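Local coordinates for polysaccharide deacetylase (Bacillus cereus, PDB 4HD5), which binds a zinc ion and probably hydrolyses carbon-nitrogen bonds other than peptide bonds, as expected of a polysaccharide deacetylase of the NodB-like family, at residues 153-156 with 157-160; 175-179 with 180-184; 210-213 with 214-218. All blocks are in the same frame, centred on the assembly; numbering follows the deposited sequence.

The three contacts are local ones, met in the order 1, 2, 3 along the TIM-barrel-like deacetylase domain. Contact 2 ends helix 167-179 and turns the chain into strand 183-185, whereas contact 3 forms the first turns of helix 211-221, which follows strand 199-206. These two helices pack side by side, and the two contacts have centres about 17 Å apart and nearest atoms about 5 Å apart, without touching. Contact 1, a surface loop, lies against contact 3, where Asp153 OD1 comes within 4.1 Å of Asn213 ND2. The zinc, held by Asp206, His264 and His268, lies about 9 Å from the side chain of Ile160 and about 10 Å from that of Asn211; contact 2 is remote from it.

Contact 1: residues 153-156 with 157-160; sequences DDYH and GQGI
Gln158 folds its amide back onto Asp154 and His156, and three of the four hydrogen bonds across the segments use it. Its OE1 accepts from His156 N at 2.6 Å, a short bond with an N-H...O angle of 158°. Its NE2 donates to Asp154 O at 3.1 Å, and the acceptor lies in the amide plane, so both ends of the amide are tied to backbone and its flip is fixed. A weak, bent bond also links NE2 to Asp153 OD2. CG sits between the backbone N and the carbonyl carbon (chi1 78°), and the bend at chi2 then returns the amide toward residues 154-156. A separate polar link comes from Tyr155, whose OH donates to Gly159 O at 2.7 Å and spans the loop from residue 155 to 159.

Aromatic packing accompanies these bonds. Gly157 lies over one face of the Tyr155 ring, its CA 3.8 Å from the centroid in a CH-pi contact, and its N stands above the ring centre. The Gln158 amide runs past this ring with their planes only 18° apart. Gly157 has positive phi, a backbone conformation favourable to glycine.

At the far end of this surface loop, the Ile160 side chain lies about 9 Å from the bound zinc ion. The loop connects strand 151-152 to strand 164-165, where Phe164 meets the Tyr155 ring edge-to-face and also touches Asp153 and Gln158.

Contact 2: residues 175-179 with 180-184; sequences KHLKD and NGYTL
Leu177 O accepts from Tyr182 N at 2.9 Å and Lys178 O from Gly181 N at 3.3 Å, and with Gly181 at positive phi as the C-prime residue these two bonds define a Schellman motif that ends helix 167-179, after which the chain passes into strand 183-185.

Asn180 adds a side-chain bond to this ending. Its ND2 donates to His176 O at 2.9 Å, nearly straight at 168°, while its own backbone N reaches the same oxygen from the opposite face. Two donors therefore grip one carbonyl. His176 CG lies anti to the backbone N (chi1 169°), which carries the ring alongside Asn180; ND2 stands over one face of the imidazole, the amide plane turned 45° from the ring. At the edge of the imidazole, in its plane, a water 2.9 Å from His176 NE2 also bonds Tyr182 OH, joining the two aromatic side chains.

The apolar part centres on Leu177. Its CD2 methyl sits over one face of the Tyr182 ring, 3.9 Å from the centroid and offset toward the rim, a CH-pi contact; the other methyl, CD1, meets Leu184 CD1 at 4.1 Å.

Outside the turn, Lys178 NZ donates to Leu221 O and forms a salt bridge with Asp223. Phe355 of helix 352-358 touches His176 and Leu177, while Ile200 on strand 199-206 packs against Leu177, Tyr182 and Leu184, and the backbone of Thr183 bonds to those of Lys198 and Ile200.

Contact 3: residues 210-213 with 214-218; sequences NNMN and AFRVL
Arg216 folds back along the helix toward Met212 and Asn213, one turn earlier. Its CB packs near Met212 O, and CG approaches that oxygen to 3.5 Å. With CG anti to the carbonyl carbon (chi1 -73°) and a bend at chi3, the chain turns NE and CZ so that Met212 O lies over the centre of one guanidinium face, 3.7 Å from its plane. At the end, NH1 lies 3.9 Å from Met212 CB, while NH2 donates to Asn213 OD1 at 2.9 Å. The donor lies in the carbonyl plane of the asparagine, although the N-H is bent to 136° and the amide and guanidinium planes stand 63° apart.

Helix 211-221 is the crossover helix of the beta-alpha-beta unit between strands 199-206 and 230-234, and i+4 to i backbone bonds such as Arg216 N to Met212 O, 3.0 Å, build these turns. Beside the arginine, Met212 curls through chi2 and chi3 to bring CE within 3.8 Å of Phe215 CD2; SD stands oblique to the ring, 5.2 Å from its centroid, a Met-aromatic contact. Met253 of helix 247-255 touches Met212, whereas Phe170 of helix 167-179 packs on Ala214 and Val217.

Contact 1: residues 153-156 with 157-160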
loop_
_atom_site.group_PDB
_atom_site.type_symbol
_atom_site.label_atom_id
_atom_site.label_comp_id
_atom_site.label_asym_id
_atom_site.label_seq_id
_atom_site.Cartn_x
_atom_site.Cartn_y
_atom_site.Cartn_z
ATOM N N ASP A 153 6.596 -22.630 -6.252
ATOM C CA ASP A 153 7.278 -23.907 -6.443
ATOM C C ASP A 153 7.619 -24.075 -7.914
ATOM O O ASP A 153 7.047 -23.410 -8.782
ATOM C CB ASP A 153 6.379 -25.064 -5.973
ATOM C CG ASP A 153 7.153 -26.312 -5.549
ATOM O OD1 ASP A 153 8.405 -26.379 -5.685
ATOM O OD2 ASP A 153 6.462 -27.253 -5.094
ATOM N N ASP A 154 8.539 -24.991 -8.196
ATOM C CA ASP A 154 8.806 -25.410 -9.562
ATOM C C ASP A 154 7.629 -26.278 -9.990
ATOM O O ASP A 154 7.038 -26.962 -9.163
ATOM C CB ASP A 154 10.135 -26.175 -9.626
ATOM C CG ASP A 154 11.291 -25.356 -9.061
ATOM O OD1 ASP A 154 11.675 -24.335 -9.682
ATOM O OD2 ASP A 154 11.778 -25.712 -7.972
ATOM N N TYR A 155 7.266 -26.230 -11.269
ATOM C CA TYR A 155 6.042 -26.883 -11.729
ATOM C C TYR A 155 6.264 -28.354 -12.079
ATOM O O TYR A 155 7.095 -28.673 -12.932
ATOM C CB TYR A 155 5.450 -26.147 -12.934
ATOM C CG TYR A 155 4.074 -26.654 -13.309
ATOM C CD1 TYR A 155 2.999 -26.509 -12.436
ATOM C CD2 TYR A 155 3.855 -27.297 -14.522
ATOM C CE1 TYR A 155 1.740 -26.989 -12.759
ATOM C CE2 TYR A 155 2.603 -27.780 -14.864
ATOM C CZ TYR A 155 1.546 -27.608 -13.980
ATOM O OH TYR A 155 0.309 -28.091 -14.320
ATOM N N HIS A 156 5.523 -29.233 -11.403
ATOM C CA HIS A 156 5.541 -30.674 -11.655
ATOM C C HIS A 156 4.143 -31.204 -11.956
ATOM O O HIS A 156 3.824 -32.340 -11.621
ATOM C CB HIS A 156 6.094 -31.441 -10.445
ATOM C CG HIS A 156 7.362 -30.875 -9.900
ATOM N ND1 HIS A 156 8.575 -31.035 -10.531
ATOM C CD2 HIS A 156 7.607 -30.145 -8.787
ATOM C CE1 HIS A 156 9.516 -30.423 -9.834
ATOM N NE2 HIS A 156 8.956 -29.872 -8.773
ATOM N N GLY A 157 3.314 -30.388 -12.593
ATOM C CA GLY A 157 1.935 -30.765 -12.878
ATOM C C GLY A 157 1.001 -30.778 -11.678
ATOM O O GLY A 157 -0.086 -31.346 -11.766
ATOM N N GLN A 158 1.403 -30.151 -10.571
ATOM C CA GLN A 158 0.681 -30.266 -9.290
ATOM C C GLN A 158 -0.339 -29.136 -9.084
ATOM O O GLN A 158 -0.621 -28.737 -7.953
ATOM C CB GLN A 158 1.668 -30.373 -8.100
ATOM C CG GLN A 158 2.335 -29.079 -7.618
ATOM C CD GLN A 158 3.608 -28.723 -8.389
ATOM O OE1 GLN A 158 3.675 -28.877 -9.608
ATOM N NE2 GLN A 158 4.613 -28.237 -7.677
ATOM N N GLY A 159 -0.895 -28.647 -10.188
ATOM C CA GLY A 159 -1.890 -27.584 -10.176
ATOM C C GLY A 159 -1.956 -26.862 -11.506
ATOM O O GLY A 159 -1.534 -27.389 -12.539
ATOM N N ILE A 160 -2.492 -25.649 -11.468
ATOM C CA ILE A 160 -2.647 -24.816 -12.649
ATOM C C ILE A 160 -1.291 -24.182 -12.954
ATOM O O ILE A 160 -0.756 -23.468 -12.118
ATOM C CB ILE A 160 -3.730 -23.732 -12.427
ATOM C CG1 ILE A 160 -5.064 -24.402 -12.049
ATOM C CG2 ILE A 160 -3.858 -22.850 -13.660
ATOM C CD1 ILE A 160 -6.207 -23.463 -11.713
#

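Contact 2: residues 175-179 with 180-184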
loop_
_atom_site.group_PDB
_atom_site.type_symbol
_atom_site.label_atom_id
_atom_site.label_comp_id
_atom_site.label_asym_id
_atom_site.label_seq_id
_atom_site.Cartn_x
_atom_site.Cartn_y
_atom_site.Cartn_z
ATOM N N LYS A 175 14.177 -9.711 -4.656
ATOM C CA LYS A 175 15.442 -8.976 -4.645
ATOM C C LYS A 175 15.341 -7.668 -5.435
ATOM O O LYS A 175 15.962 -6.663 -5.062
ATOM C CB LYS A 175 16.595 -9.834 -5.176
ATOM C CG LYS A 175 17.960 -9.248 -4.872
ATOM C CD LYS A 175 19.069 -10.279 -5.032
ATOM C CE LYS A 175 20.436 -9.671 -4.750
ATOM N NZ LYS A 175 20.749 -8.510 -5.635
ATOM N N HIS A 176 14.539 -7.663 -6.501
ATOM C CA HIS A 176 14.327 -6.435 -7.264
ATOM C C HIS A 176 13.644 -5.353 -6.401
ATOM O O HIS A 176 14.046 -4.172 -6.413
ATOM C CB HIS A 176 13.528 -6.705 -8.538
ATOM C CG HIS A 176 13.065 -5.457 -9.221
ATOM N ND1 HIS A 176 13.894 -4.694 -10.015
ATOM C CD2 HIS A 176 11.869 -4.826 -9.208
ATOM C CE1 HIS A 176 13.227 -3.642 -10.457
ATOM N NE2 HIS A 176 11.994 -3.707 -9.991
ATOM N N LEU A 177 12.642 -5.758 -5.626
ATOM C CA LEU A 177 11.984 -4.845 -4.682
ATOM C C LEU A 177 12.976 -4.313 -3.625
ATOM O O LEU A 177 12.943 -3.124 -3.266
ATOM C CB LEU A 177 10.797 -5.537 -3.998
ATOM C CG LEU A 177 9.668 -6.073 -4.904
ATOM C CD1 LEU A 177 8.522 -6.606 -4.065
ATOM C CD2 LEU A 177 9.156 -5.009 -5.861
ATOM N N LYS A 178 13.848 -5.186 -3.129
ATOM C CA LYS A 178 14.848 -4.799 -2.117
ATOM C C LYS A 178 15.849 -3.796 -2.683
ATOM O O LYS A 178 16.077 -2.728 -2.112
ATOM C CB LYS A 178 15.589 -6.028 -1.589
ATOM C CG LYS A 178 16.752 -5.722 -0.635
ATOM C CD LYS A 178 17.314 -7.006 -0.063
ATOM C CE LYS A 178 18.439 -6.748 0.926
ATOM N NZ LYS A 178 18.832 -8.010 1.604
ATOM N N ASP A 179 16.419 -4.136 -3.827
ATOM C CA ASP A 179 17.449 -3.311 -4.439
ATOM C C ASP A 179 16.931 -1.947 -4.921
ATOM O O ASP A 179 17.699 -0.997 -5.024
ATOM C CB ASP A 179 18.121 -4.081 -5.584
ATOM C CG ASP A 179 18.906 -5.306 -5.097
ATOM O OD1 ASP A 179 19.156 -5.444 -3.874
ATOM O OD2 ASP A 179 19.266 -6.154 -5.943
ATOM N N ASN A 180 15.637 -1.834 -5.206
ATOM C CA ASN A 180 15.074 -0.574 -5.705
ATOM C C ASN A 180 14.277 0.185 -4.648
ATOM O O ASN A 180 13.599 1.153 -4.959
ATOM C CB ASN A 180 14.246 -0.823 -6.971
ATOM C CG ASN A 180 15.117 -1.203 -8.149
ATOM O OD1 ASN A 180 15.663 -0.340 -8.839
ATOM N ND2 ASN A 180 15.292 -2.504 -8.360
ATOM N N GLY A 181 14.365 -0.263 -3.401
ATOM C CA GLY A 181 13.860 0.500 -2.278
ATOM C C GLY A 181 12.350 0.522 -2.164
ATOM O O GLY A 181 11.776 1.521 -1.744
ATOM N N TYR A 182 11.699 -0.577 -2.543
ATOM C CA TYR A 182 10.269 -0.701 -2.322
ATOM C C TYR A 182 10.019 -0.982 -0.848
ATOM O O TYR A 182 10.829 -1.621 -0.180
ATOM C CB TYR A 182 9.654 -1.805 -3.189
ATOM C CG TYR A 182 9.463 -1.421 -4.633
ATOM C CD1 TYR A 182 10.534 -1.417 -5.531
ATOM C CD2 TYR A 182 8.210 -1.074 -5.114
ATOM C CE1 TYR A 182 10.347 -1.066 -6.867
ATOM C CE2 TYR A 182 8.015 -0.723 -6.439
ATOM C CZ TYR A 182 9.082 -0.724 -7.310
ATOM O OH TYR A 182 8.872 -0.370 -8.625
ATOM N N THR A 183 8.903 -0.471 -0.355
ATOM C CA THR A 183 8.464 -0.674 1.005
ATOM C C THR A 183 7.276 -1.633 0.999
ATOM O O THR A 183 6.176 -1.279 0.557
ATOM C CB THR A 183 8.047 0.665 1.643
ATOM O OG1 THR A 183 9.138 1.590 1.570
ATOM C CG2 THR A 183 7.633 0.476 3.096
ATOM N N LEU A 184 7.509 -2.845 1.502
ATOM C CA LEU A 184 6.489 -3.881 1.510
ATOM C C LEU A 184 5.574 -3.684 2.708
ATOM O O LEU A 184 6.021 -3.664 3.858
ATOM C CB LEU A 184 7.101 -5.278 1.539
ATOM C CG LEU A 184 7.683 -5.811 0.238
ATOM C CD1 LEU A 184 8.689 -4.860 -0.384
ATOM C CD2 LEU A 184 8.318 -7.177 0.475
HETATM O O HOH W 1 10.305 -1.454 -10.691
HETATM O O HOH W 2 13.681 -2.017 -0.143
#

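Contact 3: residues 210-213 with 214-218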
loop_
_atom_site.group_PDB
_atom_site.type_symbol
_atom_site.label_atom_id
_atom_site.label_comp_id
_atom_site.label_asym_id
_atom_site.label_seq_id
_atom_site.Cartn_x
_atom_site.Cartn_y
_atom_site.Cartn_z
ATOM N N ASN A 210 3.325 -24.767 0.117
ATOM C CA ASN A 210 4.515 -24.299 -0.593
ATOM C C ASN A 210 4.802 -22.805 -0.354
ATOM O O ASN A 210 5.898 -22.335 -0.626
ATOM C CB ASN A 210 4.434 -24.631 -2.085
ATOM C CG ASN A 210 3.311 -23.903 -2.777
ATOM O OD1 ASN A 210 3.192 -22.689 -2.660
ATOM N ND2 ASN A 210 2.467 -24.640 -3.488
ATOM N N ASN A 211 3.834 -22.071 0.184
ATOM C CA ASN A 211 4.076 -20.698 0.614
ATOM C C ASN A 211 5.067 -20.577 1.774
ATOM O O ASN A 211 5.539 -19.484 2.077
ATOM C CB ASN A 211 2.764 -20.017 0.969
ATOM C CG ASN A 211 1.915 -19.698 -0.263
ATOM O OD1 ASN A 211 2.222 -20.089 -1.405
ATOM N ND2 ASN A 211 0.869 -18.968 -0.036
ATOM N N MET A 212 5.382 -21.693 2.427
ATOM C CA MET A 212 6.546 -21.737 3.304
ATOM C C MET A 212 7.845 -21.488 2.504
ATOM O O MET A 212 8.804 -20.915 3.034
ATOM C CB MET A 212 6.612 -23.064 4.060
ATOM C CG MET A 212 5.525 -23.224 5.109
ATOM S SD MET A 212 5.611 -21.971 6.400
ATOM C CE MET A 212 7.059 -22.538 7.298
ATOM N N ASN A 213 7.870 -21.870 1.227
ATOM C CA ASN A 213 9.011 -21.504 0.357
ATOM C C ASN A 213 9.160 -19.989 0.254
ATOM O O ASN A 213 10.277 -19.471 0.299
ATOM C CB ASN A 213 8.895 -22.098 -1.053
ATOM C CG ASN A 213 8.968 -23.616 -1.066
ATOM O OD1 ASN A 213 9.423 -24.237 -0.108
ATOM N ND2 ASN A 213 8.517 -24.220 -2.164
ATOM N N ALA A 214 8.033 -19.284 0.137
ATOM C CA ALA A 214 8.059 -17.817 0.052
ATOM C C ALA A 214 8.549 -17.223 1.358
ATOM O O ALA A 214 9.332 -16.290 1.355
ATOM C CB ALA A 214 6.690 -17.260 -0.301
ATOM N N PHE A 215 8.077 -17.782 2.468
ATOM C CA PHE A 215 8.495 -17.373 3.808
ATOM C C PHE A 215 10.018 -17.492 3.983
ATOM O O PHE A 215 10.670 -16.553 4.448
ATOM C CB PHE A 215 7.732 -18.225 4.834
ATOM C CG PHE A 215 8.082 -17.954 6.273
ATOM C CD1 PHE A 215 8.088 -16.673 6.781
ATOM C CD2 PHE A 215 8.351 -19.008 7.132
ATOM C CE1 PHE A 215 8.388 -16.432 8.111
ATOM C CE2 PHE A 215 8.647 -18.780 8.470
ATOM C CZ PHE A 215 8.659 -17.486 8.957
ATOM N N ARG A 216 10.584 -18.623 3.586
ATOM C CA ARG A 216 12.033 -18.824 3.713
ATOM C C ARG A 216 12.843 -17.835 2.869
ATOM O O ARG A 216 13.871 -17.331 3.315
ATOM C CB ARG A 216 12.404 -20.269 3.377
ATOM C CG ARG A 216 11.989 -21.241 4.472
ATOM C CD ARG A 216 12.551 -22.635 4.233
ATOM N NE ARG A 216 11.735 -23.394 3.286
ATOM C CZ ARG A 216 10.670 -24.134 3.604
ATOM N NH1 ARG A 216 10.255 -24.244 4.867
ATOM N NH2 ARG A 216 10.011 -24.776 2.643
ATOM N N VAL A 217 12.357 -17.518 1.670
ATOM C CA VAL A 217 13.027 -16.532 0.816
ATOM C C VAL A 217 12.994 -15.148 1.464
ATOM O O VAL A 217 14.017 -14.461 1.534
ATOM C CB VAL A 217 12.409 -16.505 -0.591
ATOM C CG1 VAL A 217 12.858 -15.274 -1.368
ATOM C CG2 VAL A 217 12.768 -17.785 -1.339
ATOM N N LEU A 218 11.825 -14.746 1.962
ATOM C CA LEU A 218 11.695 -13.446 2.617
ATOM C C LEU A 218 12.551 -13.321 3.878
ATOM O O LEU A 218 13.066 -12.253 4.161
ATOM C CB LEU A 218 10.232 -13.156 2.957
ATOM C CG LEU A 218 9.276 -12.999 1.769
ATOM C CD1 LEU A 218 7.884 -12.642 2.267
ATOM C CD2 LEU A 218 9.760 -11.931 0.802
#